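Long-range contact in NH(3)-dependent NAD(+) synthetase (PDB 3FIU), which belongs to the NAD synthase family of the HUP clan and holds adenosine monophosphate, pyrophosphate and magnesium beside a parallel sheet: residues S23-G35 / L128-T142. Residues are numbered along the deposited sequence; the frame is centred on the assembly and turned at random.
Sequences SCMNYPAEGFVIG and LYAYAQQYNRIVIGT. With AMP (adenosine monophosphate), chain G.
Phe32 and Val33 pair in parallel with Ile138 and Val139, joining the first strand of a Rossmann-like HUP-type sheet to strand 137-139, outermost in this chain's sheet. Helix 113-135 leads into that strand, with Asn136 at positive phi making the turn. Ile138 N bonds to Gly31 O, and Ile138 O takes the N-H of Val33. Ile140 N then reaches Val33 O at 3.0 Å.

Arg137 can be followed outward. Its CB sits 3.5 Å from Gly31 O. CG passes Phe32 O. The chain bends at chi2 (-64°), which lays CD against the peptide between Gly31 and Phe32. NE donates to a water that also bonds Glu30 OE1 and Tyr135 O. Arg137 NH1 gives a hydrogen bond to Phe32 O at 2.9 Å; this oxygen lies in the guanidinium plane, although the donor is tilted from the carbonyl plane. NH1 also bonds Thr57 OG1 on the neighbouring strand. At the tip, NH2 makes a long, weak ion pair with Glu84. One guanidinium face carries Tyr131 CE2 near its rim.

Ile138 lies on the other face of the sheet, with Phe32. Its CG2 stands over the centre of the Tyr27 ring, a CH-pi contact 3.5 Å from the centroid. Its CD1 reaches Cys24 on helix 9-25, while CG1 runs alongside the Phe32 ring. Ile140 CD1 meets the same ring 3.5 Å from Phe32 CD2. On the helix 113-135 side, Val33 sends CG2 to Tyr131 CD2 and CG1 to Ala132 CB.

Gly35, ending strand 31-35, and Thr142, in the loop after strand 137-139, belong to the nucleotide pocket. A water links Gly35 N to Ile140 O, and Leu128 CD2 packs 3.4 Å from Gly35 N. Gly35 O accepts a hydrogen bond from O2' of adenosine monophosphate at 2.6 Å.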
loop_
_atom_site.group_PDB
_atom_site.type_symbol
_atom_site.label_atom_id
_atom_site.label_comp_id
_atom_site.label_asym_id
_atom_site.label_seq_id
_atom_site.Cartn_x
_atom_site.Cartn_y
_atom_site.Cartn_z
ATOM N N SER A 23 11.291 14.767 -11.434
ATOM C CA SER A 23 10.452 14.268 -10.358
ATOM C C SER A 23 11.290 13.726 -9.204
ATOM O O SER A 23 11.000 14.006 -8.049
ATOM C CB SER A 23 9.472 13.207 -10.878
ATOM O OG SER A 23 8.519 13.814 -11.743
ATOM N N CYS A 24 12.346 12.986 -9.526
ATOM C CA CYS A 24 13.213 12.367 -8.519
ATOM C C CYS A 24 14.059 13.401 -7.775
ATOM O O CYS A 24 14.079 13.425 -6.536
ATOM C CB CYS A 24 14.089 11.301 -9.166
ATOM S SG CYS A 24 15.179 10.433 -8.066
ATOM N N MET A 25 14.736 14.259 -8.534
ATOM C CA MET A 25 15.432 15.425 -7.980
ATOM C C MET A 25 14.542 16.207 -7.010
ATOM O O MET A 25 14.945 16.475 -5.871
ATOM C CB MET A 25 15.896 16.357 -9.109
ATOM C CG MET A 25 17.025 15.805 -9.959
ATOM S SD MET A 25 18.454 15.407 -8.942
ATOM C CE MET A 25 18.950 17.063 -8.428
ATOM N N ASN A 26 13.332 16.551 -7.457
ATOM C CA ASN A 26 12.416 17.377 -6.671
ATOM C C ASN A 26 11.696 16.645 -5.543
ATOM O O ASN A 26 10.983 17.272 -4.763
ATOM C CB ASN A 26 11.366 18.051 -7.567
ATOM C CG ASN A 26 11.972 19.069 -8.532
ATOM O OD1 ASN A 26 11.396 19.350 -9.596
ATOM N ND2 ASN A 26 13.139 19.627 -8.167
ATOM N N TYR A 27 11.879 15.329 -5.454
ATOM C CA TYR A 27 11.073 14.517 -4.537
ATOM C C TYR A 27 11.229 14.914 -3.064
ATOM O O TYR A 27 10.233 15.118 -2.390
ATOM C CB TYR A 27 11.339 13.029 -4.729
ATOM C CG TYR A 27 10.231 12.142 -4.202
ATOM C CD1 TYR A 27 9.094 11.905 -4.966
ATOM C CD2 TYR A 27 10.336 11.516 -2.944
ATOM C CE1 TYR A 27 8.072 11.063 -4.511
ATOM C CE2 TYR A 27 9.313 10.666 -2.477
ATOM C CZ TYR A 27 8.191 10.447 -3.276
ATOM O OH TYR A 27 7.174 9.621 -2.837
ATOM N N PRO A 28 12.471 15.027 -2.553
ATOM C CA PRO A 28 13.806 14.733 -3.081
ATOM C C PRO A 28 14.245 13.295 -2.859
ATOM O O PRO A 28 13.920 12.701 -1.826
ATOM C CB PRO A 28 14.703 15.641 -2.245
ATOM C CG PRO A 28 14.038 15.647 -0.914
ATOM C CD PRO A 28 12.553 15.640 -1.208
ATOM N N ALA A 29 15.004 12.756 -3.818
ATOM C CA ALA A 29 15.586 11.411 -3.704
ATOM C C ALA A 29 16.864 11.348 -4.537
ATOM O O ALA A 29 17.079 12.203 -5.389
ATOM C CB ALA A 29 14.586 10.328 -4.196
ATOM N N GLU A 30 17.685 10.325 -4.319
ATOM C CA GLU A 30 18.934 10.197 -5.068
ATOM C C GLU A 30 18.751 9.401 -6.390
ATOM O O GLU A 30 19.544 9.541 -7.335
ATOM C CB GLU A 30 20.020 9.589 -4.168
ATOM C CG GLU A 30 20.463 10.532 -3.030
ATOM C CD GLU A 30 21.246 9.827 -1.919
ATOM O OE1 GLU A 30 21.983 8.843 -2.197
ATOM O OE2 GLU A 30 21.123 10.272 -0.755
ATOM N N GLY A 31 17.683 8.602 -6.479
ATOM C CA GLY A 31 17.504 7.696 -7.618
ATOM C C GLY A 31 16.304 6.778 -7.443
ATOM O O GLY A 31 15.335 7.114 -6.717
ATOM N N PHE A 32 16.405 5.602 -8.051
ATOM C CA PHE A 32 15.272 4.734 -8.268
ATOM C C PHE A 32 15.534 3.316 -7.833
ATOM O O PHE A 32 16.676 2.837 -7.800
ATOM C CB PHE A 32 14.939 4.693 -9.774
ATOM C CG PHE A 32 14.695 6.055 -10.382
ATOM C CD1 PHE A 32 15.688 6.679 -11.147
ATOM C CD2 PHE A 32 13.471 6.708 -10.188
ATOM C CE1 PHE A 32 15.457 7.959 -11.694
ATOM C CE2 PHE A 32 13.218 7.968 -10.750
ATOM C CZ PHE A 32 14.236 8.605 -11.491
ATOM N N VAL A 33 14.438 2.628 -7.554
ATOM C CA VAL A 33 14.473 1.184 -7.428
ATOM C C VAL A 33 13.233 0.645 -8.147
ATOM O O VAL A 33 12.163 1.315 -8.187
ATOM C CB VAL A 33 14.594 0.726 -5.937
ATOM C CG1 VAL A 33 13.369 1.134 -5.118
ATOM C CG2 VAL A 33 14.856 -0.825 -5.815
ATOM N N ILE A 34 13.376 -0.552 -8.712
ATOM C CA ILE A 34 12.318 -1.133 -9.527
ATOM C C ILE A 34 12.372 -2.651 -9.411
ATOM O O ILE A 34 13.459 -3.213 -9.338
ATOM C CB ILE A 34 12.431 -0.677 -10.989
ATOM C CG1 ILE A 34 11.214 -1.176 -11.783
ATOM C CG2 ILE A 34 13.712 -1.213 -11.639
ATOM C CD1 ILE A 34 10.969 -0.398 -13.036
ATOM N N GLY A 35 11.204 -3.295 -9.311
ATOM C CA GLY A 35 11.145 -4.760 -9.362
ATOM C C GLY A 35 11.106 -5.237 -10.815
ATOM O O GLY A 35 10.251 -4.790 -11.604
ATOM N N LEU A 128 10.980 -3.563 -2.134
ATOM C CA LEU A 128 11.248 -2.297 -2.812
ATOM C C LEU A 128 11.362 -1.099 -1.888
ATOM O O LEU A 128 12.305 -0.304 -2.028
ATOM C CB LEU A 128 10.188 -2.023 -3.898
ATOM C CG LEU A 128 10.267 -3.041 -5.050
ATOM C CD1 LEU A 128 8.995 -2.968 -5.860
ATOM C CD2 LEU A 128 11.499 -2.795 -5.917
ATOM N N TYR A 129 10.407 -0.962 -0.972
ATOM C CA TYR A 129 10.405 0.104 0.033
ATOM C C TYR A 129 11.501 -0.037 1.102
ATOM O O TYR A 129 11.997 0.955 1.569
ATOM C CB TYR A 129 8.988 0.258 0.655
ATOM C CG TYR A 129 8.152 1.125 -0.271
ATOM C CD1 TYR A 129 7.342 0.548 -1.268
ATOM C CD2 TYR A 129 8.302 2.524 -0.253
ATOM C CE1 TYR A 129 6.645 1.357 -2.183
ATOM C CE2 TYR A 129 7.616 3.324 -1.128
ATOM C CZ TYR A 129 6.788 2.747 -2.101
ATOM O OH TYR A 129 6.115 3.574 -2.997
ATOM N N ALA A 130 11.845 -1.261 1.503
ATOM C CA ALA A 130 13.000 -1.466 2.395
ATOM C C ALA A 130 14.279 -0.960 1.727
ATOM O O ALA A 130 15.107 -0.276 2.370
ATOM C CB ALA A 130 13.161 -2.955 2.770
ATOM N N TYR A 131 14.470 -1.317 0.453
ATOM C CA TYR A 131 15.645 -0.821 -0.288
ATOM C C TYR A 131 15.612 0.703 -0.430
ATOM O O TYR A 131 16.586 1.397 -0.126
ATOM C CB TYR A 131 15.740 -1.456 -1.691
ATOM C CG TYR A 131 17.028 -1.058 -2.389
ATOM C CD1 TYR A 131 18.180 -1.824 -2.248
ATOM C CD2 TYR A 131 17.100 0.115 -3.144
ATOM C CE1 TYR A 131 19.378 -1.443 -2.863
ATOM C CE2 TYR A 131 18.291 0.506 -3.762
ATOM C CZ TYR A 131 19.434 -0.278 -3.599
ATOM O OH TYR A 131 20.624 0.094 -4.212
ATOM N N ALA A 132 14.482 1.219 -0.896
ATOM C CA ALA A 132 14.320 2.637 -1.176
ATOM C C ALA A 132 14.642 3.489 0.065
ATOM O O ALA A 132 15.340 4.531 -0.026
ATOM C CB ALA A 132 12.882 2.906 -1.638
ATOM N N GLN A 133 14.134 3.062 1.216
ATOM C CA GLN A 133 14.344 3.855 2.428
ATOM C C GLN A 133 15.788 3.774 2.875
ATOM O O GLN A 133 16.336 4.772 3.361
ATOM C CB GLN A 133 13.382 3.463 3.555
ATOM C CG GLN A 133 13.465 4.447 4.750
ATOM C CD GLN A 133 12.415 4.207 5.818
ATOM O OE1 GLN A 133 11.661 3.211 5.791
ATOM N NE2 GLN A 133 12.353 5.135 6.773
ATOM N N GLN A 134 16.412 2.606 2.704
ATOM C CA GLN A 134 17.821 2.457 3.070
ATOM C C GLN A 134 18.765 3.287 2.177
ATOM O O GLN A 134 19.790 3.759 2.657
ATOM C CB GLN A 134 18.244 0.989 3.074
ATOM C CG GLN A 134 19.686 0.802 3.506
ATOM C CD GLN A 134 20.011 -0.611 3.943
ATOM O OE1 GLN A 134 19.114 -1.417 4.209
ATOM N NE2 GLN A 134 21.316 -0.919 4.027
ATOM N N TYR A 135 18.417 3.472 0.903
ATOM C CA TYR A 135 19.320 4.121 -0.074
ATOM C C TYR A 135 18.784 5.420 -0.657
ATOM O O TYR A 135 19.287 5.884 -1.687
ATOM C CB TYR A 135 19.709 3.151 -1.209
ATOM C CG TYR A 135 20.571 2.010 -0.724
ATOM C CD1 TYR A 135 21.964 2.120 -0.710
ATOM C CD2 TYR A 135 19.995 0.831 -0.254
ATOM C CE1 TYR A 135 22.761 1.076 -0.250
ATOM C CE2 TYR A 135 20.780 -0.225 0.214
ATOM C CZ TYR A 135 22.167 -0.088 0.207
ATOM O OH TYR A 135 22.951 -1.109 0.676
ATOM N N ASN A 136 17.777 6.000 -0.000
ATOM C CA ASN A 136 17.092 7.236 -0.471
ATOM C C ASN A 136 16.679 7.191 -1.947
ATOM O O ASN A 136 17.035 8.070 -2.733
ATOM C CB ASN A 136 17.922 8.513 -0.183
ATOM C CG ASN A 136 17.126 9.811 -0.402
ATOM O OD1 ASN A 136 17.677 10.813 -0.870
ATOM N ND2 ASN A 136 15.837 9.791 -0.076
ATOM N N ARG A 137 15.939 6.153 -2.325
ATOM C CA ARG A 137 15.431 6.034 -3.689
ATOM C C ARG A 137 13.938 6.223 -3.713
ATOM O O ARG A 137 13.292 6.121 -2.675
ATOM C CB ARG A 137 15.724 4.632 -4.264
ATOM C CG ARG A 137 17.219 4.232 -4.236
ATOM C CD ARG A 137 18.112 5.120 -5.121
ATOM N NE ARG A 137 19.512 4.695 -5.008
ATOM C CZ ARG A 137 20.055 3.694 -5.699
ATOM N NH1 ARG A 137 19.331 3.026 -6.611
ATOM N NH2 ARG A 137 21.334 3.369 -5.504
ATOM N N ILE A 138 13.378 6.467 -4.892
ATOM C CA ILE A 138 11.927 6.323 -5.045
ATOM C C ILE A 138 11.563 5.060 -5.825
ATOM O O ILE A 138 12.342 4.616 -6.658
ATOM C CB ILE A 138 11.237 7.568 -5.617
ATOM C CG1 ILE A 138 11.835 7.992 -6.978
ATOM C CG2 ILE A 138 11.324 8.672 -4.604
ATOM C CD1 ILE A 138 10.995 9.123 -7.668
ATOM N N VAL A 139 10.387 4.496 -5.536
ATOM C CA VAL A 139 9.966 3.225 -6.118
ATOM C C VAL A 139 9.176 3.500 -7.381
ATOM O O VAL A 139 8.112 4.151 -7.353
ATOM C CB VAL A 139 9.068 2.406 -5.125
ATOM C CG1 VAL A 139 8.561 1.121 -5.804
ATOM C CG2 VAL A 139 9.829 2.096 -3.868
ATOM N N ILE A 140 9.686 3.000 -8.497
ATOM C CA ILE A 140 8.985 3.124 -9.771
ATOM C C ILE A 140 7.944 2.029 -9.920
ATOM O O ILE A 140 8.294 0.827 -9.922
ATOM C CB ILE A 140 9.950 3.004 -10.944
ATOM C CG1 ILE A 140 10.962 4.147 -10.914
ATOM C CG2 ILE A 140 9.109 2.970 -12.274
ATOM C CD1 ILE A 140 12.014 4.091 -12.002
ATOM N N GLY A 141 6.673 2.416 -10.049
ATOM C CA GLY A 141 5.606 1.465 -10.351
ATOM C C GLY A 141 5.458 1.323 -11.865
ATOM O O GLY A 141 5.686 2.271 -12.605
ATOM N N THR A 142 5.094 0.124 -12.317
ATOM C CA THR A 142 5.183 -0.195 -13.755
ATOM C C THR A 142 3.824 -0.260 -14.460
ATOM O O THR A 142 3.765 -0.597 -15.645
ATOM C CB THR A 142 5.890 -1.535 -13.983
ATOM O OG1 THR A 142 5.089 -2.570 -13.427
ATOM C CG2 THR A 142 7.309 -1.548 -13.347
HETATM P P AMP G . 2.565 -7.964 -13.693
HETATM O O1P AMP G . 1.991 -6.752 -14.405
HETATM O O2P AMP G . 1.621 -8.496 -12.603
HETATM O O3P AMP G . 3.174 -9.049 -14.510
HETATM O "O5'" AMP G . 3.771 -7.399 -12.758
HETATM C "C5'" AMP G . 3.586 -6.153 -12.054
HETATM C "C4'" AMP G . 4.938 -5.703 -11.528
HETATM O "O4'" AMP G . 5.322 -6.452 -10.367
HETATM C "C3'" AMP G . 6.082 -5.946 -12.503
HETATM O "O3'" AMP G . 6.092 -4.901 -13.466
HETATM C "C2'" AMP G . 7.292 -5.901 -11.575
HETATM O "O2'" AMP G . 7.717 -4.543 -11.329
HETATM C "C1'" AMP G . 6.749 -6.533 -10.291
HETATM N N9 AMP G . 7.100 -7.972 -10.283
HETATM C C8 AMP G . 6.304 -9.018 -10.631
HETATM N N7 AMP G . 6.966 -10.199 -10.516
HETATM C C5 AMP G . 8.225 -9.896 -10.116
HETATM C C6 AMP G . 9.432 -10.675 -9.785
HETATM N N6 AMP G . 9.441 -12.022 -9.923
HETATM N N1 AMP G . 10.499 -9.963 -9.379
HETATM C C2 AMP G . 10.525 -8.620 -9.261
HETATM N N3 AMP G . 9.449 -7.828 -9.528
HETATM C C4 AMP G . 8.303 -8.435 -9.947
HETATM O O HOH W 1 21.237 6.191 -3.401
HETATM O O HOH W 2 8.898 -1.709 -9.074
#